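Local coordinates for protein LbaCas13a (C2c2) (Lachnospiraceae bacterium, PDB 5W1H) that binds a mature CRISPR guide RNA as an RNA-targeting Cas13a nuclease and probably cuts RNA under its direction, at residues Asp326-His331 with Lys435-Leu440; Lys1308-Asp1313 with Lys1321-Ala1326. All coordinates share one frame; numbering follows the deposited sequence.

Contact 1 of 2, residues Asp326-His331 with Lys435-Leu440. With nucleotides of chain B.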
ATOM      1  N   ASP A 326      17.075  35.748  -4.113  1.00 35.20           N
ATOM      2  CA  ASP A 326      16.793  34.388  -4.560  1.00 39.72           C
ATOM      3  C   ASP A 326      16.288  33.566  -3.378  1.00 32.11           C
ATOM      4  O   ASP A 326      17.042  33.295  -2.439  1.00 32.17           O
ATOM      5  CB  ASP A 326      18.053  33.775  -5.167  1.00 38.65           C
ATOM      6  CG  ASP A 326      17.787  32.460  -5.881  1.00 36.38           C
ATOM      7  OD1 ASP A 326      17.355  31.489  -5.223  1.00 35.95           O
ATOM      8  OD2 ASP A 326      18.008  32.400  -7.108  1.00 45.53           O
ATOM      9  N   VAL A 327      15.014  33.164  -3.424  1.00 32.86           N
ATOM     10  CA  VAL A 327      14.433  32.429  -2.301  1.00 33.65           C
ATOM     11  C   VAL A 327      15.119  31.083  -2.114  1.00 30.36           C
ATOM     12  O   VAL A 327      15.221  30.581  -0.987  1.00 30.85           O
ATOM     13  CB  VAL A 327      12.910  32.258  -2.488  1.00 29.61           C
ATOM     14  CG1 VAL A 327      12.230  33.612  -2.531  1.00 29.87           C
ATOM     15  CG2 VAL A 327      12.601  31.454  -3.746  1.00 32.12           C
ATOM     16  N   TRP A 328      15.606  30.479  -3.199  1.00 32.67           N
ATOM     17  CA  TRP A 328      16.228  29.165  -3.097  1.00 34.13           C
ATOM     18  C   TRP A 328      17.637  29.248  -2.530  1.00 32.32           C
ATOM     19  O   TRP A 328      18.062  28.344  -1.801  1.00 31.41           O
ATOM     20  CB  TRP A 328      16.234  28.486  -4.467  1.00 32.51           C
ATOM     21  CG  TRP A 328      14.920  28.609  -5.173  1.00 32.63           C
ATOM     22  CD1 TRP A 328      14.620  29.448  -6.209  1.00 37.00           C
ATOM     23  CD2 TRP A 328      13.715  27.890  -4.878  1.00 31.31           C
ATOM     24  NE1 TRP A 328      13.308  29.289  -6.584  1.00 34.71           N
ATOM     25  CE2 TRP A 328      12.729  28.339  -5.782  1.00 34.42           C
ATOM     26  CE3 TRP A 328      13.375  26.908  -3.942  1.00 33.50           C
ATOM     27  CZ2 TRP A 328      11.428  27.838  -5.778  1.00 32.79           C
ATOM     28  CZ3 TRP A 328      12.082  26.410  -3.941  1.00 30.93           C
ATOM     29  CH2 TRP A 328      11.125  26.877  -4.852  1.00 29.86           C
ATOM     30  N   GLU A 329      18.372  30.320  -2.839  1.00 35.15           N
ATOM     31  CA  GLU A 329      19.684  30.504  -2.228  1.00 33.64           C
ATOM     32  C   GLU A 329      19.556  30.845  -0.748  1.00 32.04           C
ATOM     33  O   GLU A 329      20.373  30.403   0.066  1.00 35.11           O
ATOM     34  CB  GLU A 329      20.467  31.584  -2.972  1.00 38.54           C
ATOM     35  CG  GLU A 329      20.978  31.131  -4.329  1.00 43.48           C
ATOM     36  CD  GLU A 329      21.663  29.777  -4.262  1.00 51.89           C
ATOM     37  OE1 GLU A 329      21.115  28.799  -4.819  1.00 58.37           O
ATOM     38  OE2 GLU A 329      22.742  29.687  -3.634  1.00 51.01           O
ATOM     39  N   ASP A 330      18.540  31.631  -0.382  1.00 28.84           N
ATOM     40  CA  ASP A 330      18.279  31.876   1.032  1.00 30.77           C
ATOM     41  C   ASP A 330      17.912  30.582   1.742  1.00 33.33           C
ATOM     42  O   ASP A 330      18.372  30.323   2.860  1.00 30.92           O
ATOM     43  CB  ASP A 330      17.166  32.911   1.195  1.00 30.82           C
ATOM     44  CG  ASP A 330      16.925  33.284   2.646  1.00 33.92           C
ATOM     45  OD1 ASP A 330      17.832  33.878   3.263  1.00 36.18           O
ATOM     46  OD2 ASP A 330      15.832  32.983   3.172  1.00 28.40           O
ATOM     47  N   HIS A 331      17.091  29.753   1.094  1.00 28.05           N
ATOM     48  CA  HIS A 331      16.731  28.453   1.646  1.00 31.88           C
ATOM     49  C   HIS A 331      17.971  27.617   1.946  1.00 35.02           C
ATOM     50  O   HIS A 331      18.104  27.053   3.039  1.00 29.58           O
ATOM     51  CB  HIS A 331      15.801  27.735   0.666  1.00 30.71           C
ATOM     52  CG  HIS A 331      15.731  26.253   0.860  1.00 35.15           C
ATOM     53  ND1 HIS A 331      15.188  25.675   1.987  1.00 30.64           N
ATOM     54  CD2 HIS A 331      16.120  25.232   0.062  1.00 38.25           C
ATOM     55  CE1 HIS A 331      15.256  24.359   1.879  1.00 36.69           C
ATOM     56  NE2 HIS A 331      15.816  24.064   0.720  1.00 39.31           N
ATOM     57  N   LYS A 435      12.422  23.051   6.778  1.00 24.32           N
ATOM     58  CA  LYS A 435      11.339  22.072   6.757  1.00 24.58           C
ATOM     59  C   LYS A 435       9.994  22.761   6.565  1.00 24.24           C
ATOM     60  O   LYS A 435       9.135  22.264   5.827  1.00 24.46           O
ATOM     61  CB  LYS A 435      11.336  21.241   8.040  1.00 25.13           C
ATOM     62  CG  LYS A 435      12.352  20.108   8.067  1.00 28.07           C
ATOM     63  CD  LYS A 435      12.085  19.083   6.972  1.00 29.75           C
ATOM     64  CE  LYS A 435      13.036  17.899   7.082  1.00 28.12           C
ATOM     65  NZ  LYS A 435      12.938  16.989   5.904  1.00 28.51           N
ATOM     66  N   ILE A 436       9.799  23.916   7.208  1.00 21.62           N
ATOM     67  CA  ILE A 436       8.540  24.644   7.064  1.00 22.55           C
ATOM     68  C   ILE A 436       8.414  25.225   5.660  1.00 22.18           C
ATOM     69  O   ILE A 436       7.320  25.254   5.080  1.00 22.31           O
ATOM     70  CB  ILE A 436       8.421  25.730   8.151  1.00 23.22           C
ATOM     71  CG1 ILE A 436       7.615  25.209   9.348  1.00 19.59           C
ATOM     72  CG2 ILE A 436       7.789  27.006   7.598  1.00 22.83           C
ATOM     73  CD1 ILE A 436       8.231  24.003  10.035  1.00 24.01           C
ATOM     74  N   TRP A 437       9.529  25.689   5.091  1.00 20.39           N
ATOM     75  CA  TRP A 437       9.522  26.200   3.722  1.00 24.25           C
ATOM     76  C   TRP A 437       9.051  25.132   2.739  1.00 23.54           C
ATOM     77  O   TRP A 437       8.149  25.372   1.926  1.00 23.95           O
ATOM     78  CB  TRP A 437      10.921  26.705   3.363  1.00 24.73           C
ATOM     79  CG  TRP A 437      11.126  27.049   1.918  1.00 26.97           C
ATOM     80  CD1 TRP A 437      11.939  26.404   1.031  1.00 29.86           C
ATOM     81  CD2 TRP A 437      10.523  28.128   1.195  1.00 24.89           C
ATOM     82  NE1 TRP A 437      11.878  27.012  -0.198  1.00 28.30           N
ATOM     83  CE2 TRP A 437      11.016  28.074  -0.125  1.00 28.30           C
ATOM     84  CE3 TRP A 437       9.619  29.139   1.537  1.00 26.46           C
ATOM     85  CZ2 TRP A 437      10.630  28.987  -1.106  1.00 29.22           C
ATOM     86  CZ3 TRP A 437       9.234  30.042   0.559  1.00 26.14           C
ATOM     87  CH2 TRP A 437       9.740  29.961  -0.746  1.00 28.59           C
ATOM     88  N   LYS A 438       9.646  23.939   2.802  1.00 20.79           N
ATOM     89  CA  LYS A 438       9.185  22.847   1.952  1.00 25.76           C
ATOM     90  C   LYS A 438       7.765  22.418   2.311  1.00 23.30           C
ATOM     91  O   LYS A 438       7.019  21.959   1.439  1.00 24.04           O
ATOM     92  CB  LYS A 438      10.151  21.665   2.042  1.00 24.31           C
ATOM     93  CG  LYS A 438      11.480  21.890   1.314  1.00 30.15           C
ATOM     94  CD  LYS A 438      12.067  20.566   0.851  1.00 34.93           C
ATOM     95  CE  LYS A 438      13.243  20.762  -0.091  1.00 38.86           C
ATOM     96  NZ  LYS A 438      14.474  21.157   0.639  1.00 41.97           N
ATOM     97  N   ASP A 439       7.378  22.577   3.583  1.00 22.81           N
ATOM     98  CA  ASP A 439       6.024  22.253   4.034  1.00 24.77           C
ATOM     99  C   ASP A 439       4.988  23.176   3.394  1.00 23.54           C
ATOM    100  O   ASP A 439       3.903  22.727   3.002  1.00 21.41           O
ATOM    101  CB  ASP A 439       5.981  22.348   5.566  1.00 23.57           C
ATOM    102  CG  ASP A 439       4.747  21.701   6.189  1.00 25.31           C
ATOM    103  OD1 ASP A 439       3.912  21.114   5.473  1.00 24.00           O
ATOM    104  OD2 ASP A 439       4.628  21.783   7.433  1.00 25.18           O
ATOM    105  N   LEU A 440       5.304  24.470   3.283  1.00 20.26           N
ATOM    106  CA  LEU A 440       4.392  25.403   2.626  1.00 23.27           C
ATOM    107  C   LEU A 440       4.285  25.111   1.137  1.00 23.93           C
ATOM    108  O   LEU A 440       3.197  25.197   0.554  1.00 21.23           O
ATOM    109  CB  LEU A 440       4.860  26.842   2.841  1.00 25.21           C
ATOM    110  CG  LEU A 440       4.922  27.353   4.276  1.00 24.55           C
ATOM    111  CD1 LEU A 440       5.305  28.820   4.280  1.00 26.34           C
ATOM    112  CD2 LEU A 440       3.591  27.147   4.967  1.00 24.72           C
TER
ATOM    113  P     G B   3      14.563  13.588   6.147  1.00 25.84           P
ATOM    114  OP1   G B   3      13.218  12.954   6.083  1.00 22.13           O
ATOM    115  OP2   G B   3      14.679  15.041   6.421  1.00 27.47           O
ATOM    116  O5'   G B   3      15.413  12.849   7.269  1.00 24.79           O
ATOM    117  C5'   G B   3      15.603  11.443   7.246  1.00 25.79           C
ATOM    118  C4'   G B   3      16.566  11.018   8.324  1.00 26.64           C
ATOM    119  O4'   G B   3      17.902  11.489   8.005  1.00 26.57           O
ATOM    120  C3'   G B   3      16.296  11.576   9.714  1.00 27.07           C
ATOM    121  O3'   G B   3      15.306  10.842  10.413  1.00 24.92           O
ATOM    122  C2'   G B   3      17.671  11.506  10.369  1.00 26.54           C
ATOM    123  O2'   G B   3      17.953  10.177  10.776  1.00 26.31           O
ATOM    124  C1'   G B   3      18.583  11.851   9.189  1.00 27.54           C
ATOM    125  N9    G B   3      18.886  13.294   9.134  1.00 27.45           N
ATOM    126  C8    G B   3      18.160  14.257   8.471  1.00 27.90           C
ATOM    127  N7    G B   3      18.652  15.459   8.607  1.00 30.69           N
ATOM    128  C5    G B   3      19.775  15.283   9.408  1.00 28.32           C
ATOM    129  C6    G B   3      20.713  16.234   9.895  1.00 30.04           C
ATOM    130  O6    G B   3      20.746  17.456   9.707  1.00 27.61           O
ATOM    131  N1    G B   3      21.693  15.635  10.676  1.00 30.69           N
ATOM    132  C2    G B   3      21.764  14.293  10.958  1.00 32.84           C
ATOM    133  N2    G B   3      22.791  13.916  11.734  1.00 31.04           N
ATOM    134  N3    G B   3      20.894  13.394  10.515  1.00 31.55           N
ATOM    135  C4    G B   3      19.931  13.955   9.749  1.00 30.01           C
ATOM    136  P     A B   2      16.139  17.723   2.133  1.00 31.82           P
ATOM    137  OP1   A B   2      14.680  17.753   1.861  1.00 30.02           O
ATOM    138  OP2   A B   2      16.767  18.797   2.940  1.00 33.00           O
ATOM    139  O5'   A B   2      16.486  16.342   2.842  1.00 27.15           O
ATOM    140  C5'   A B   2      16.091  15.105   2.265  1.00 26.38           C
ATOM    141  C4'   A B   2      16.771  13.945   2.946  1.00 26.18           C
ATOM    142  O4'   A B   2      18.209  14.070   2.802  1.00 28.37           O
ATOM    143  C3'   A B   2      16.555  13.840   4.448  1.00 25.57           C
ATOM    144  O3'   A B   2      15.324  13.221   4.779  1.00 25.73           O
ATOM    145  C2'   A B   2      17.779  13.057   4.904  1.00 23.13           C
ATOM    146  O2'   A B   2      17.626  11.673   4.618  1.00 23.80           O
ATOM    147  C1'   A B   2      18.853  13.614   3.971  1.00 24.31           C
ATOM    148  N9    A B   2      19.586  14.746   4.568  1.00 24.82           N
ATOM    149  C8    A B   2      19.438  16.081   4.280  1.00 29.03           C
ATOM    150  N7    A B   2      20.241  16.860   4.966  1.00 30.40           N
ATOM    151  C5    A B   2      20.968  15.975   5.751  1.00 30.09           C
ATOM    152  C6    A B   2      21.989  16.169   6.701  1.00 31.56           C
ATOM    153  N6    A B   2      22.471  17.370   7.034  1.00 32.69           N
ATOM    154  N1    A B   2      22.502  15.072   7.302  1.00 29.43           N
ATOM    155  C2    A B   2      22.018  13.867   6.972  1.00 30.48           C
ATOM    156  N3    A B   2      21.062  13.558   6.097  1.00 26.96           N
ATOM    157  C4    A B   2      20.573  14.668   5.517  1.00 27.02           C
TER
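His-331 and Trp-437 face each other with their CA atoms 7.8 Å apart, where the axes of the helical segments 327-331 and 435-440 approach to 11.7 Å and run roughly antiparallel, at 144°. The two helices meet through an aromatic cluster of Trp-328, His-331 and Trp-437, large flat residues able to span so wide a gap between backbones. Trp-437 is the central member. Its CG lies anti to the backbone N (chi1 170°), which carries the indole out toward the other helix, and Arg-303 adds a cation-pi contact to it. The pyrrole part of this indole meets the imidazole obliquely: CD1 of Trp-437 is 3.5 Å from ND1 of His-331, while its NE1 lies over one face of the imidazole. At this same NE1, CZ3 of Trp-328 comes to the edge of the Trp-437 indole, 3.8 Å away. Val-327, branched and compact, brings CG2 to 4.1 Å from CZ2 of Trp-437 and also sits above one face of the Trp-328 ring.

His-331 suits its place because both of its nitrogens are used. ND1 bonds to Glu-434, and NE2 accepts from NZ of Lys-438 at 3.2 Å, the amine standing 23° out of the ring plane. Lys-438 reaches NE2 by bending at its last torsion, and its amine is also near phosphate oxygen OP1 of A2 of the RNA chain. At the start of helix 327-335, Asp-326 is the N-cap: its OD1 accepts from N of Glu-329 at 2.8 Å, and more weakly from N of Trp-328. One turn back from Lys-438, Lys-435 turns toward the RNA, its NZ donating to OP2 of G3 of the RNA chain at 2.7 Å.

Contact 2 of 2, residues Lys1308-Asp1313 with Lys1321-Ala1326. With nucleotides of chain B.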
ATOM      1  N   LYS A1308      24.392  12.205  -5.394  1.00 27.22           N
ATOM      2  CA  LYS A1308      23.482  12.222  -6.530  1.00 30.71           C
ATOM      3  C   LYS A1308      23.942  13.291  -7.507  1.00 30.00           C
ATOM      4  O   LYS A1308      24.611  14.256  -7.131  1.00 31.42           O
ATOM      5  CB  LYS A1308      22.034  12.487  -6.102  1.00 29.44           C
ATOM      6  CG  LYS A1308      21.828  13.850  -5.466  1.00 30.75           C
ATOM      7  CD  LYS A1308      20.370  14.110  -5.138  1.00 29.66           C
ATOM      8  CE  LYS A1308      20.199  15.479  -4.500  1.00 32.29           C
ATOM      9  NZ  LYS A1308      18.768  15.831  -4.315  1.00 29.52           N
ATOM     10  N   MET A1309      23.566  13.114  -8.767  1.00 31.86           N
ATOM     11  CA  MET A1309      23.878  14.082  -9.805  1.00 31.17           C
ATOM     12  C   MET A1309      22.717  15.051  -9.997  1.00 36.25           C
ATOM     13  O   MET A1309      21.548  14.695  -9.826  1.00 28.57           O
ATOM     14  CB  MET A1309      24.199  13.383 -11.130  1.00 32.38           C
ATOM     15  CG  MET A1309      25.383  12.428 -11.055  1.00 36.06           C
ATOM     16  SD  MET A1309      26.851  13.214 -10.363  1.00 43.29           S
ATOM     17  CE  MET A1309      27.189  14.455 -11.606  1.00 38.42           C
ATOM     18  N   ILE A1310      23.061  16.291 -10.338  1.00 31.86           N
ATOM     19  CA  ILE A1310      22.100  17.329 -10.696  1.00 34.26           C
ATOM     20  C   ILE A1310      22.304  17.620 -12.175  1.00 36.47           C
ATOM     21  O   ILE A1310      23.335  18.181 -12.566  1.00 38.11           O
ATOM     22  CB  ILE A1310      22.287  18.603  -9.859  1.00 36.79           C
ATOM     23  CG1 ILE A1310      22.531  18.259  -8.389  1.00 40.86           C
ATOM     24  CG2 ILE A1310      21.082  19.522 -10.006  1.00 37.30           C
ATOM     25  CD1 ILE A1310      21.332  17.669  -7.696  1.00 38.44           C
ATOM     26  N   GLY A1311      21.333  17.244 -13.000  1.00 32.00           N
ATOM     27  CA  GLY A1311      21.461  17.374 -14.434  1.00 37.38           C
ATOM     28  C   GLY A1311      22.049  16.130 -15.077  1.00 37.11           C
ATOM     29  O   GLY A1311      22.602  15.245 -14.421  1.00 33.60           O
ATOM     30  N   ILE A1312      21.917  16.069 -16.400  1.00 39.06           N
ATOM     31  CA  ILE A1312      22.373  14.938 -17.201  1.00 43.13           C
ATOM     32  C   ILE A1312      23.331  15.458 -18.264  1.00 46.80           C
ATOM     33  O   ILE A1312      23.038  16.456 -18.933  1.00 47.41           O
ATOM     34  CB  ILE A1312      21.196  14.191 -17.855  1.00 41.54           C
ATOM     35  CG1 ILE A1312      20.195  13.730 -16.797  1.00 40.23           C
ATOM     36  CG2 ILE A1312      21.698  13.004 -18.662  1.00 43.06           C
ATOM     37  CD1 ILE A1312      20.793  12.808 -15.769  1.00 39.37           C
ATOM     38  N   ASP A1313      24.464  14.777 -18.423  1.00 48.69           N
ATOM     39  CA  ASP A1313      25.442  15.154 -19.437  1.00 52.49           C
ATOM     40  C   ASP A1313      25.054  14.565 -20.787  1.00 54.10           C
ATOM     41  O   ASP A1313      24.735  13.376 -20.888  1.00 53.78           O
ATOM     42  CB  ASP A1313      26.839  14.678 -19.039  1.00 54.44           C
ATOM     43  CG  ASP A1313      27.400  15.444 -17.857  1.00 51.07           C
ATOM     44  OD1 ASP A1313      26.899  16.552 -17.576  1.00 52.14           O
ATOM     45  OD2 ASP A1313      28.344  14.939 -17.215  1.00 55.50           O
ATOM     46  N   LYS A1321      26.467  18.282 -12.047  1.00 41.83           N
ATOM     47  CA  LYS A1321      27.244  18.434 -10.828  1.00 39.13           C
ATOM     48  C   LYS A1321      26.789  17.409  -9.798  1.00 41.92           C
ATOM     49  O   LYS A1321      25.645  16.943  -9.823  1.00 39.88           O
ATOM     50  CB  LYS A1321      27.108  19.847 -10.253  1.00 39.39           C
ATOM     51  CG  LYS A1321      27.721  20.937 -11.122  1.00 47.97           C
ATOM     52  CD  LYS A1321      28.214  22.101 -10.273  1.00 48.28           C
ATOM     53  CE  LYS A1321      28.693  23.257 -11.136  1.00 55.87           C
ATOM     54  NZ  LYS A1321      27.580  23.838 -11.943  1.00 56.03           N
ATOM     55  N   GLU A1322      27.694  17.057  -8.891  1.00 38.80           N
ATOM     56  CA  GLU A1322      27.409  16.082  -7.850  1.00 39.40           C
ATOM     57  C   GLU A1322      27.030  16.788  -6.555  1.00 38.65           C
ATOM     58  O   GLU A1322      27.545  17.862  -6.236  1.00 38.53           O
ATOM     59  CB  GLU A1322      28.614  15.166  -7.615  1.00 38.56           C
ATOM     60  CG  GLU A1322      28.260  13.859  -6.921  1.00 41.60           C
ATOM     61  CD  GLU A1322      29.453  12.942  -6.755  1.00 48.72           C
ATOM     62  OE1 GLU A1322      30.471  13.384  -6.184  1.00 52.50           O
ATOM     63  OE2 GLU A1322      29.373  11.778  -7.203  1.00 51.67           O
ATOM     64  N   LYS A1323      26.119  16.166  -5.806  1.00 33.78           N
ATOM     65  CA  LYS A1323      25.588  16.752  -4.584  1.00 34.72           C
ATOM     66  C   LYS A1323      25.347  15.646  -3.565  1.00 29.94           C
ATOM     67  O   LYS A1323      25.287  14.464  -3.909  1.00 32.31           O
ATOM     68  CB  LYS A1323      24.288  17.518  -4.863  1.00 34.40           C
ATOM     69  CG  LYS A1323      23.870  18.466  -3.763  1.00 41.02           C
ATOM     70  CD  LYS A1323      22.387  18.759  -3.833  1.00 41.61           C
ATOM     71  CE  LYS A1323      21.988  19.759  -2.768  1.00 36.83           C
ATOM     72  NZ  LYS A1323      20.699  20.406  -3.108  1.00 42.27           N
ATOM     73  N   GLU A1324      25.213  16.042  -2.303  1.00 31.66           N
ATOM     74  CA  GLU A1324      24.840  15.090  -1.267  1.00 31.00           C
ATOM     75  C   GLU A1324      23.433  14.554  -1.527  1.00 31.18           C
ATOM     76  O   GLU A1324      22.556  15.260  -2.032  1.00 28.35           O
ATOM     77  CB  GLU A1324      24.905  15.740   0.117  1.00 30.46           C
ATOM     78  CG  GLU A1324      26.278  16.295   0.510  1.00 40.01           C
ATOM     79  CD  GLU A1324      26.491  17.737   0.067  1.00 43.36           C
ATOM     80  OE1 GLU A1324      25.778  18.198  -0.852  1.00 45.35           O
ATOM     81  OE2 GLU A1324      27.368  18.415   0.645  1.00 51.14           O
ATOM     82  N   CYS A1325      23.228  13.284  -1.180  1.00 30.03           N
ATOM     83  CA  CYS A1325      21.947  12.617  -1.360  1.00 31.29           C
ATOM     84  C   CYS A1325      21.634  11.809  -0.110  1.00 28.79           C
ATOM     85  O   CYS A1325      22.539  11.303   0.560  1.00 26.35           O
ATOM     86  CB  CYS A1325      21.963  11.699  -2.592  1.00 27.37           C
ATOM     87  SG  CYS A1325      20.390  10.872  -2.987  1.00 31.57           S
ATOM     88  N   ALA A1326      20.346  11.700   0.209  1.00 26.31           N
ATOM     89  CA  ALA A1326      19.938  10.807   1.284  1.00 25.53           C
ATOM     90  C   ALA A1326      20.338   9.381   0.938  1.00 27.78           C
ATOM     91  O   ALA A1326      20.171   8.934  -0.201  1.00 27.25           O
ATOM     92  CB  ALA A1326      18.429  10.894   1.516  1.00 24.74           C
TER
ATOM     93  O5'   A B   1      19.136  20.941  -1.185  1.00 46.00           O
ATOM     94  C5'   A B   1      18.760  20.132  -0.081  1.00 37.38           C
ATOM     95  C4'   A B   1      18.779  18.666  -0.434  1.00 29.43           C
ATOM     96  O4'   A B   1      20.146  18.241  -0.686  1.00 29.52           O
ATOM     97  C3'   A B   1      18.295  17.722   0.656  1.00 33.03           C
ATOM     98  O3'   A B   1      16.885  17.625   0.716  1.00 29.33           O
ATOM     99  C2'   A B   1      18.992  16.420   0.296  1.00 30.82           C
ATOM    100  O2'   A B   1      18.355  15.807  -0.816  1.00 28.53           O
ATOM    101  C1'   A B   1      20.349  16.942  -0.170  1.00 31.87           C
ATOM    102  N9    A B   1      21.323  17.039   0.932  1.00 30.40           N
ATOM    103  C8    A B   1      21.913  18.185   1.409  1.00 33.36           C
ATOM    104  N7    A B   1      22.755  17.983   2.394  1.00 31.50           N
ATOM    105  C5    A B   1      22.723  16.608   2.580  1.00 30.87           C
ATOM    106  C6    A B   1      23.402  15.757   3.472  1.00 31.14           C
ATOM    107  N6    A B   1      24.275  16.186   4.388  1.00 32.15           N
ATOM    108  N1    A B   1      23.148  14.432   3.393  1.00 30.24           N
ATOM    109  C2    A B   1      22.274  13.998   2.476  1.00 28.01           C
ATOM    110  N3    A B   1      21.576  14.697   1.584  1.00 28.51           N
ATOM    111  C4    A B   1      21.849  16.012   1.684  1.00 31.29           C
ATOM    112  P     A B   2      16.139  17.723   2.133  1.00 31.82           P
ATOM    113  OP1   A B   2      14.680  17.753   1.861  1.00 30.02           O
ATOM    114  OP2   A B   2      16.767  18.797   2.940  1.00 33.00           O
ATOM    115  O5'   A B   2      16.486  16.342   2.842  1.00 27.15           O
ATOM    116  C5'   A B   2      16.091  15.105   2.265  1.00 26.38           C
ATOM    117  C4'   A B   2      16.771  13.945   2.946  1.00 26.18           C
ATOM    118  O4'   A B   2      18.209  14.070   2.802  1.00 28.37           O
ATOM    119  C3'   A B   2      16.555  13.840   4.448  1.00 25.57           C
ATOM    120  O3'   A B   2      15.324  13.221   4.779  1.00 25.73           O
ATOM    121  C2'   A B   2      17.779  13.057   4.904  1.00 23.13           C
ATOM    122  O2'   A B   2      17.626  11.673   4.618  1.00 23.80           O
ATOM    123  C1'   A B   2      18.853  13.614   3.971  1.00 24.31           C
ATOM    124  N9    A B   2      19.586  14.746   4.568  1.00 24.82           N
ATOM    125  C8    A B   2      19.438  16.081   4.280  1.00 29.03           C
ATOM    126  N7    A B   2      20.241  16.860   4.966  1.00 30.40           N
ATOM    127  C5    A B   2      20.968  15.975   5.751  1.00 30.09           C
ATOM    128  C6    A B   2      21.989  16.169   6.701  1.00 31.56           C
ATOM    129  N6    A B   2      22.471  17.370   7.034  1.00 32.69           N
ATOM    130  N1    A B   2      22.502  15.072   7.302  1.00 29.43           N
ATOM    131  C2    A B   2      22.018  13.867   6.972  1.00 30.48           C
ATOM    132  N3    A B   2      21.062  13.558   6.097  1.00 26.96           N
ATOM    133  C4    A B   2      20.573  14.668   5.517  1.00 27.02           C
TER
HETATM  134  O   HOH W   1      18.742  18.864  -4.040  1.00 31.41           O
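NZ of Lys-1308 is gripped by two carboxylates, in salt bridges to Glu-1238 and Asp-1271, and by a water 3.0 Å away that ties it to Lys-1323. The same water accepts from NZ of Lys-1323 at 2.7 Å, so one oxygen links two lysines that run side by side. Lys-1323, long and extended, also donates from NZ to O5' of A1 of the RNA chain, at a modelled 2.5 Å that is doubtfully short, and its CE and NZ lie beside the ribose of this first modelled nucleotide of the guide.

The lysines are neighbours because their strands form an antiparallel beta hairpin in which Lys-1308 and Lys-1323 are a hydrogen-bonded pair. N of Lys-1323 meets O of Lys-1308 at 2.8 Å, nearly straight on to the carbonyl, and Ile-1310 pairs likewise with Lys-1321. On the face of Lys-1308, CG lies between the backbone N and the carbonyl carbon (chi1 63°), which lays the chain against Cys-1325, CG to CB 3.6 Å. A methionine in place of Lys-1308 would probably leave Glu-1238 and Asp-1271 without this positive charge and the bridging water with one donor fewer. The other face carries the non-hydrogen-bonded pair, where SD of Met-1309 rests 3.8 Å from CG of Glu-1322. Glu-1324 offers its CB to the A1 base, 3.4 Å from C5, and Ala-1326, small enough to let the ribose close in, brings its CB against A2 of the RNA chain. Past the paired residues Gly-1311 has a positive phi (91°), at which a CB would jam against the preceding carbonyl oxygen.

Helix 1262-1273 flanks the hairpin, with Arg-1272 touching Lys-1308 and Ile-1310 and Asp-1271 touching Cys-1325, while helix 1239-1250 receives Met-1309 and Ile-1312.

In the fold
Followed from the N terminus, the chain has already passed through many helices when it reaches helix 327-335, where contact 1 opens; it then runs through helices 357-388 and 398-417 before helix 429-458 closes it, a loop of 103 residues that is mostly helical. Contact 2 opens far later, near the C terminus, and closes only seven residues on, as strand 1297-1310 turns back into strand 1321-1330. The loops are in series, neither nesting nor crossing. The centres of contacts 1 and 2 lie about 19 Å apart, and nucleotide A2 of the RNA chain lies beside both, so the 5' end of the guide sits between the helical region and the C-terminal hairpin.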